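Local structure of hydroquinone dioxygenase large subunit (Pseudomonas sp., 4ZXA) at residues E[142-147]-E[165-170]; E[188-193]-E[222-227]; E[247-252]-E[308-313]. The protein forms, together with a small subunit, an iron(II)-dependent hydroquinone 1,2-dioxygenase that probably opens the aromatic ring of hydroquinone. All blocks are in the same frame, centred on the assembly; numbering follows the deposited sequence.

Contact 1: E[142-147]-E[165-170]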
# COMPACT_ATOMS: atom_id res chain seq x y z
N ASP E 142 -8.55 5.28 -14.36
CA ASP E 142 -7.45 5.49 -15.29
C ASP E 142 -6.13 5.17 -14.58
O ASP E 142 -5.64 5.98 -13.80
CB ASP E 142 -7.47 6.93 -15.79
CG ASP E 142 -6.19 7.34 -16.51
OD1 ASP E 142 -5.38 6.47 -16.92
OD2 ASP E 142 -5.99 8.55 -16.67
N PRO E 143 -5.55 4.00 -14.87
CA PRO E 143 -4.32 3.47 -14.27
C PRO E 143 -3.08 4.35 -14.49
O PRO E 143 -2.05 4.13 -13.84
CB PRO E 143 -4.11 2.13 -15.00
CG PRO E 143 -5.36 1.86 -15.72
CD PRO E 143 -6.01 3.18 -15.99
N PHE E 144 -3.18 5.33 -15.38
CA PHE E 144 -2.05 6.20 -15.70
C PHE E 144 -2.07 7.53 -14.94
O PHE E 144 -1.19 8.37 -15.11
CB PHE E 144 -2.04 6.48 -17.19
CG PHE E 144 -0.88 5.88 -17.92
CD1 PHE E 144 -1.07 5.26 -19.14
CD2 PHE E 144 0.40 5.97 -17.40
CE1 PHE E 144 -0.01 4.72 -19.82
CE2 PHE E 144 1.48 5.44 -18.09
CZ PHE E 144 1.26 4.81 -19.30
N ALA E 145 -3.08 7.72 -14.10
CA ALA E 145 -3.27 8.99 -13.42
C ALA E 145 -3.08 8.86 -11.92
O ALA E 145 -3.16 7.76 -11.37
CB ALA E 145 -4.65 9.53 -13.72
N ALA E 146 -2.83 9.99 -11.26
CA ALA E 146 -2.75 10.04 -9.81
C ALA E 146 -4.14 9.86 -9.22
O ALA E 146 -5.15 10.09 -9.90
CB ALA E 146 -2.15 11.33 -9.33
N PRO E 147 -4.20 9.45 -7.95
CA PRO E 147 -5.48 9.13 -7.32
C PRO E 147 -6.44 10.31 -7.30
O PRO E 147 -7.62 10.14 -7.57
CB PRO E 147 -5.07 8.72 -5.90
CG PRO E 147 -3.67 8.17 -6.08
CD PRO E 147 -3.05 9.02 -7.14
N ILE E 165 -5.93 3.20 -21.41
CA ILE E 165 -4.93 2.15 -21.44
C ILE E 165 -4.27 1.95 -22.81
O ILE E 165 -3.20 1.37 -22.89
CB ILE E 165 -5.47 0.82 -20.90
CG1 ILE E 165 -6.64 0.35 -21.74
CG2 ILE E 165 -5.90 0.98 -19.44
CD1 ILE E 165 -6.96 -1.12 -21.55
N GLU E 166 -4.91 2.42 -23.87
CA GLU E 166 -4.28 2.33 -25.20
C GLU E 166 -3.93 3.71 -25.72
O GLU E 166 -4.47 4.17 -26.73
CB GLU E 166 -5.20 1.65 -26.22
CG GLU E 166 -5.77 0.31 -25.83
CD GLU E 166 -6.66 -0.24 -26.93
OE1 GLU E 166 -7.83 -0.57 -26.66
OE2 GLU E 166 -6.18 -0.34 -28.07
N ARG E 167 -3.03 4.40 -25.04
CA ARG E 167 -2.62 5.70 -25.53
C ARG E 167 -1.66 5.51 -26.70
O ARG E 167 -0.58 4.95 -26.55
CB ARG E 167 -2.06 6.55 -24.39
CG ARG E 167 -3.14 7.39 -23.65
CD ARG E 167 -2.93 7.39 -22.14
NE ARG E 167 -3.65 8.46 -21.46
CZ ARG E 167 -4.23 8.33 -20.26
NH1 ARG E 167 -4.17 7.17 -19.64
NH2 ARG E 167 -4.87 9.35 -19.69
N PHE E 168 -2.08 5.94 -27.88
CA PHE E 168 -1.24 5.88 -29.07
C PHE E 168 -0.30 7.07 -29.05
O PHE E 168 -0.72 8.21 -28.83
CB PHE E 168 -2.11 5.92 -30.32
CG PHE E 168 -1.33 5.85 -31.61
CD1 PHE E 168 -0.77 7.00 -32.16
CD2 PHE E 168 -1.17 4.65 -32.27
CE1 PHE E 168 -0.06 6.94 -33.34
CE2 PHE E 168 -0.46 4.59 -33.45
CZ PHE E 168 0.09 5.73 -33.99
N ARG E 169 0.98 6.80 -29.27
CA ARG E 169 1.97 7.88 -29.27
C ARG E 169 2.87 7.80 -30.49
O ARG E 169 3.47 6.76 -30.76
CB ARG E 169 2.83 7.81 -27.99
CG ARG E 169 2.03 7.86 -26.67
CD ARG E 169 2.79 7.13 -25.53
NE ARG E 169 2.00 6.99 -24.30
CZ ARG E 169 2.18 6.03 -23.38
NH1 ARG E 169 3.11 5.10 -23.54
NH2 ARG E 169 1.40 6.01 -22.31
N ILE E 170 2.97 8.89 -31.24
CA ILE E 170 4.00 8.96 -32.27
C ILE E 170 5.37 8.99 -31.59
O ILE E 170 5.60 9.80 -30.70
CB ILE E 170 3.86 10.22 -33.15
CG1 ILE E 170 2.64 10.12 -34.05
CG2 ILE E 170 5.12 10.42 -33.99
CD1 ILE E 170 2.40 11.37 -34.88

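Contact 2: E[188-193]-E[222-227]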
# COMPACT_ATOMS: atom_id res chain seq x y z
N LEU E 188 -4.06 20.05 -25.74
CA LEU E 188 -4.33 19.41 -24.44
C LEU E 188 -4.45 20.42 -23.29
O LEU E 188 -3.74 21.42 -23.23
CB LEU E 188 -3.29 18.35 -24.09
CG LEU E 188 -3.24 17.15 -25.02
CD1 LEU E 188 -2.11 16.21 -24.63
CD2 LEU E 188 -4.58 16.43 -25.03
N PRO E 189 -5.35 20.13 -22.35
CA PRO E 189 -5.51 21.06 -21.23
C PRO E 189 -4.31 20.99 -20.29
O PRO E 189 -3.70 19.92 -20.09
CB PRO E 189 -6.76 20.53 -20.53
CG PRO E 189 -6.70 19.05 -20.77
CD PRO E 189 -6.14 18.90 -22.17
N VAL E 190 -3.96 22.14 -19.73
CA VAL E 190 -2.96 22.22 -18.67
C VAL E 190 -3.46 21.45 -17.45
O VAL E 190 -4.58 21.67 -16.99
CB VAL E 190 -2.73 23.68 -18.27
CG1 VAL E 190 -1.69 23.79 -17.15
CG2 VAL E 190 -2.33 24.50 -19.50
N ASN E 191 -2.63 20.57 -16.92
CA ASN E 191 -2.97 19.83 -15.70
C ASN E 191 -3.16 20.79 -14.53
O ASN E 191 -2.45 21.79 -14.42
CB ASN E 191 -1.89 18.79 -15.37
CG ASN E 191 -2.29 17.88 -14.22
OD1 ASN E 191 -2.12 18.23 -13.04
ND2 ASN E 191 -2.81 16.70 -14.55
N ARG E 192 -4.12 20.48 -13.65
CA ARG E 192 -4.48 21.39 -12.56
C ARG E 192 -3.33 21.70 -11.61
O ARG E 192 -3.36 22.73 -10.92
CB ARG E 192 -5.67 20.87 -11.76
CG ARG E 192 -5.27 19.83 -10.71
CD ARG E 192 -5.34 18.39 -11.25
NE ARG E 192 -5.15 17.42 -10.17
CZ ARG E 192 -4.04 16.69 -9.99
NH1 ARG E 192 -3.01 16.79 -10.81
NH2 ARG E 192 -3.97 15.85 -8.97
N GLN E 193 -2.32 20.83 -11.54
CA GLN E 193 -1.20 21.10 -10.64
C GLN E 193 -0.03 21.77 -11.36
O GLN E 193 1.05 21.92 -10.80
CB GLN E 193 -0.75 19.84 -9.89
CG GLN E 193 -1.74 19.38 -8.82
CD GLN E 193 -1.15 18.41 -7.79
OE1 GLN E 193 0.01 18.02 -7.86
NE2 GLN E 193 -1.97 18.03 -6.83
N TYR E 222 4.98 21.91 -22.45
CA TYR E 222 4.74 20.59 -22.96
C TYR E 222 4.52 19.64 -21.78
O TYR E 222 3.55 18.87 -21.77
CB TYR E 222 5.95 20.20 -23.81
CG TYR E 222 5.93 18.82 -24.40
CD1 TYR E 222 5.45 18.60 -25.68
CD2 TYR E 222 6.42 17.74 -23.68
CE1 TYR E 222 5.46 17.34 -26.23
CE2 TYR E 222 6.42 16.49 -24.21
CZ TYR E 222 5.95 16.29 -25.48
OH TYR E 222 5.97 15.01 -26.00
N LEU E 223 5.38 19.71 -20.77
CA LEU E 223 5.20 18.88 -19.58
C LEU E 223 3.92 19.26 -18.84
O LEU E 223 3.20 18.38 -18.37
CB LEU E 223 6.41 18.95 -18.64
CG LEU E 223 7.71 18.41 -19.24
CD1 LEU E 223 8.83 18.47 -18.22
CD2 LEU E 223 7.53 17.00 -19.77
N SER E 224 3.61 20.55 -18.77
CA SER E 224 2.45 21.00 -18.00
C SER E 224 1.18 20.36 -18.55
O SER E 224 0.15 20.31 -17.87
CB SER E 224 2.33 22.53 -17.98
OG SER E 224 1.85 23.06 -19.21
N ARG E 225 1.26 19.91 -19.80
CA ARG E 225 0.09 19.36 -20.46
C ARG E 225 0.13 17.84 -20.53
O ARG E 225 -0.66 17.23 -21.24
CB ARG E 225 -0.09 20.01 -21.84
CG ARG E 225 -0.35 21.52 -21.74
CD ARG E 225 -0.34 22.23 -23.10
NE ARG E 225 -0.63 23.65 -22.96
CZ ARG E 225 -1.68 24.28 -23.48
NH1 ARG E 225 -2.57 23.63 -24.22
NH2 ARG E 225 -1.84 25.58 -23.27
N SER E 226 1.04 17.23 -19.77
CA SER E 226 1.11 15.78 -19.68
C SER E 226 -0.11 15.19 -18.97
O SER E 226 -0.46 15.64 -17.88
CB SER E 226 2.38 15.34 -18.96
OG SER E 226 2.37 13.94 -18.71
N ASP E 227 -0.72 14.18 -19.56
CA ASP E 227 -1.95 13.59 -19.03
C ASP E 227 -1.72 12.26 -18.32
O ASP E 227 -2.68 11.56 -17.99
CB ASP E 227 -2.96 13.37 -20.17
CG ASP E 227 -2.41 12.48 -21.27
OD1 ASP E 227 -1.26 12.71 -21.73
OD2 ASP E 227 -3.13 11.53 -21.69
O HOH W 1 -3.33 17.00 -20.92

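Contact 3: E[247-252]-E[308-313]. With H8N (4-hydroxybenzonitrile), chain J.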
# COMPACT_ATOMS: atom_id res chain seq x y z
N THR E 247 6.08 13.69 -15.80
CA THR E 247 5.49 14.39 -14.68
C THR E 247 5.06 13.38 -13.62
O THR E 247 4.30 12.47 -13.91
CB THR E 247 4.30 15.27 -15.13
OG1 THR E 247 3.24 14.44 -15.62
CG2 THR E 247 4.75 16.21 -16.26
N GLU E 248 5.56 13.56 -12.41
CA GLU E 248 5.40 12.58 -11.35
C GLU E 248 4.50 13.08 -10.23
O GLU E 248 4.67 14.19 -9.71
CB GLU E 248 6.77 12.18 -10.77
CG GLU E 248 7.92 12.23 -11.75
CD GLU E 248 7.88 11.15 -12.82
OE1 GLU E 248 6.81 10.94 -13.45
OE2 GLU E 248 8.94 10.52 -13.06
N GLU E 249 3.52 12.27 -9.88
CA GLU E 249 2.62 12.58 -8.78
C GLU E 249 2.41 11.33 -7.93
O GLU E 249 2.42 10.22 -8.44
CB GLU E 249 1.28 13.12 -9.29
CG GLU E 249 0.47 13.83 -8.23
CD GLU E 249 -0.75 14.51 -8.78
OE1 GLU E 249 -0.80 14.77 -10.00
OE2 GLU E 249 -1.68 14.79 -8.00
N PHE E 250 2.20 11.52 -6.63
CA PHE E 250 2.02 10.41 -5.71
C PHE E 250 3.25 9.49 -5.65
O PHE E 250 4.36 9.95 -5.42
CB PHE E 250 0.78 9.60 -6.09
CG PHE E 250 0.29 8.70 -5.00
CD1 PHE E 250 0.22 9.14 -3.69
CD2 PHE E 250 -0.12 7.41 -5.28
CE1 PHE E 250 -0.23 8.31 -2.69
CE2 PHE E 250 -0.57 6.58 -4.28
CZ PHE E 250 -0.63 7.03 -2.99
N ILE E 251 3.02 8.20 -5.82
CA ILE E 251 4.08 7.21 -5.72
C ILE E 251 4.36 6.45 -7.01
O ILE E 251 3.43 5.98 -7.65
CB ILE E 251 3.75 6.16 -4.63
CG1 ILE E 251 3.26 6.84 -3.36
CG2 ILE E 251 4.94 5.27 -4.34
CD1 ILE E 251 2.69 5.88 -2.35
N LEU E 252 5.63 6.33 -7.37
CA LEU E 252 6.02 5.45 -8.48
C LEU E 252 5.29 4.10 -8.33
O LEU E 252 5.44 3.42 -7.31
CB LEU E 252 7.54 5.24 -8.49
CG LEU E 252 8.10 4.34 -9.60
CD1 LEU E 252 7.88 4.95 -10.99
CD2 LEU E 252 9.59 4.04 -9.37
N THR E 308 4.84 14.50 -3.82
CA THR E 308 3.57 14.98 -3.29
C THR E 308 2.84 15.86 -4.29
O THR E 308 1.66 15.68 -4.51
CB THR E 308 3.74 15.75 -1.97
OG1 THR E 308 4.29 14.87 -0.98
CG2 THR E 308 2.40 16.23 -1.51
N LYS E 309 3.56 16.82 -4.89
CA LYS E 309 2.98 17.61 -5.96
C LYS E 309 3.47 17.11 -7.31
O LYS E 309 4.65 16.80 -7.46
CB LYS E 309 3.33 19.10 -5.82
CG LYS E 309 2.94 19.91 -7.05
CD LYS E 309 3.20 21.39 -6.90
CE LYS E 309 2.85 22.20 -8.16
NZ LYS E 309 3.76 21.93 -9.31
N ARG E 310 2.58 17.04 -8.29
CA ARG E 310 2.99 16.77 -9.67
C ARG E 310 4.22 17.61 -10.00
O ARG E 310 4.14 18.85 -9.99
CB ARG E 310 1.86 17.10 -10.64
CG ARG E 310 1.78 16.20 -11.87
CD ARG E 310 0.68 16.69 -12.80
NE ARG E 310 0.41 15.84 -13.95
CZ ARG E 310 -0.33 14.73 -13.90
NH1 ARG E 310 -0.85 14.32 -12.74
NH2 ARG E 310 -0.54 14.03 -15.00
N SER E 311 5.34 16.95 -10.30
CA SER E 311 6.61 17.61 -10.56
C SER E 311 7.24 17.21 -11.89
O SER E 311 6.97 16.14 -12.43
CB SER E 311 7.59 17.32 -9.43
OG SER E 311 7.82 15.92 -9.31
N MET E 312 8.12 18.06 -12.39
CA MET E 312 8.74 17.81 -13.68
C MET E 312 10.08 17.14 -13.45
O MET E 312 10.97 17.72 -12.82
CB MET E 312 8.92 19.11 -14.44
CG MET E 312 7.62 19.89 -14.60
SD MET E 312 7.88 21.29 -15.70
CE MET E 312 6.18 21.87 -15.90
N LEU E 313 10.21 15.91 -13.92
CA LEU E 313 11.45 15.16 -13.76
C LEU E 313 12.03 14.80 -15.11
O LEU E 313 11.33 14.31 -16.00
CB LEU E 313 11.23 13.87 -12.94
CG LEU E 313 12.41 12.88 -12.93
CD1 LEU E 313 13.62 13.46 -12.21
CD2 LEU E 313 12.02 11.58 -12.27
NAA H8N J . 13.46 3.75 -12.49
CAC H8N J . 12.65 4.50 -12.79
CAI H8N J . 11.62 5.51 -13.18
CAF H8N J . 11.76 6.80 -12.69
CAD H8N J . 10.82 7.77 -13.02
CAH H8N J . 9.76 7.40 -13.84
OAB H8N J . 8.82 8.35 -14.16
CAE H8N J . 9.62 6.11 -14.32
CAG H8N J . 10.56 5.15 -13.99

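Contact 1: E[142-147]-E[165-170]
D142 meets R167 through both of its carboxylate oxygens. R167 NH1 gives a nearly straight bond to D142 OD1 at 3.1 Å, within the guanidinium plane, and R167 NH2 adds a weak one to D142 OD2 at 3.3 Å. CG of D142 lies anti to its backbone N (chi1 167°), and the carboxylate comes to the edge of the guanidinium with the two planes 36° apart, a paired but twisted salt bridge. D142 OD1 is gripped a second time, by the backbone N of F144 at 2.9 Å. The two donors reach this oxygen from opposite faces of the carboxylate, so the acid is fixed both to its own turn and to the arginine, whose NE has a further charged partner in D227. P143 follows; its ring holds phi at the value the second place of the turn requires, and its CG rests on CG2 of I165 at 3.9 Å, small apolar groups meeting beside the charges. F144 then slides past R167 in the opposite direction, bringing its CB to 3.3 Å from R167 NH1. Farther out the ring reaches R169 tip to tip, CE1 of F144 lying 3.1 Å from R169 NH2 near the guanidinium plane. Ring and guanidinium are turned 69° apart. The large flat phenyl suits this place because it also packs on M71 and A75 of helix 63-75, while R167 and R169 come from the chain that leaves helix 162-165. The backbone bond from A145 N to D142 O closes a type I beta turn, and the whole is typical of such a turn begun by an aspartate whose side chain makes an Asx turn.

Contact 2: E[188-193]-E[222-227]
N191, whose backbone joins it to S224, has its OD1 gripped by two donors from its own segment. R192 NH1 lies on a lone pair at 2.8 Å from N191 OD1, and Q193 N bonds the same oxygen at 3.0 Å, making an Asx turn, the kind of turn asparagine readily forms; N191 ND2 goes to E149. Across the contact, N191 N donates to S224 O at 2.9 Å, nearly along the C=O axis. One water donates to both P189 O and R225 O, joining the two backbones a second time. R225 CG lies anti to the carbonyl carbon (chi1 -63°), and the chain then runs extended as far as NE. Beyond it, R225 NH1 lies 2.7 Å from L188 O. V190 CG2 lies over one face of the guanidinium, 3.9 Å from R225 NE, which bonds Q199. An alanine in place of R225 would probably leave Q199 OE1 without that donor and the V190 methyl without the flat group it packs on. L188 CD1 approaches R225 O, at 3.8 Å. The loop 188-193 thus meets the C-terminal end of helix 219-224, whose L223 packs on T247 of strand 241-249 and M312 of strand 310-318.

Contact 3: E[247-252]-E[308-313]
E248 and S311 are joined by a pair of backbone hydrogen bonds, E248 N to S311 O and S311 N to E248 O, each 2.9 Å long. They form a hydrogen-bonded antiparallel pair, next to the non-hydrogen-bonded pair of T247 with M312. Two CA-H...O contacts reinforce the ladder: T247 CA lies 3.2 Å from S311 O, and R310 CA lies 3.1 Å from E248 O. Strands 241-249 and 310-318 are neighbours in a five-stranded antiparallel sheet, one wall of the cupin barrel. The face that carries T247 and M312 is packed by L223 of helix 219-224, whereas E248 and S311 turn to the opposite, inner side and touch I271 of strand 270-277, which L313 also touches. At the edge of the ladder charge takes over. R310 NH1 donates to E249 OE1 at 2.8 Å, the oxygen lying in the guanidinium plane although carboxylate and guanidinium stand 84° apart. The long chain of E249, its CG anti to the backbone N (chi1 -163°), crosses the aliphatic part of R310 at a slant, and its OE1 lies 3.5 Å from R310 CG. Each group has further charged partners, R192 for E249 OE2 and E149 for R310 NH1, so a buried network probably balances these charges. Apolar contact and ligand binding share the inner side. L313 CB packs on E248 CG at 3.9 Å, and the branched end of L313 lies beside the acid, CD2 coming within 3.4 Å of E248 OE2; the other oxygen of E248 bonds T246. E248 OE2 faces the hydroxyl OAB of 4-hydroxybenzonitrile, modelled so close that the length of this bond is doubtful. L252, past the corner at F250, brings CD1 to 3.9 Å from CAE of the ligand ring, an apolar wall for the aromatic molecule.

The three contacts follow one another along the chain, each closing before the next opens, yet they lie side by side in space. Centres of contacts 1 and 2, and of 2 and 3, are about 13 Å apart, and those of 1 and 3 are about 15 Å apart. R167 of contact 1 forms a salt bridge with D227 of contact 2; R192 of contact 2 forms another with E249 of contact 3, while A146 of contact 1 packs on E249. Loops outside the cupin sheets are thus tied to the strands that bear part of the ligand pocket. Y44 of the second subunit touches residues of all three, so this cluster also lies at the interface between the two large subunits.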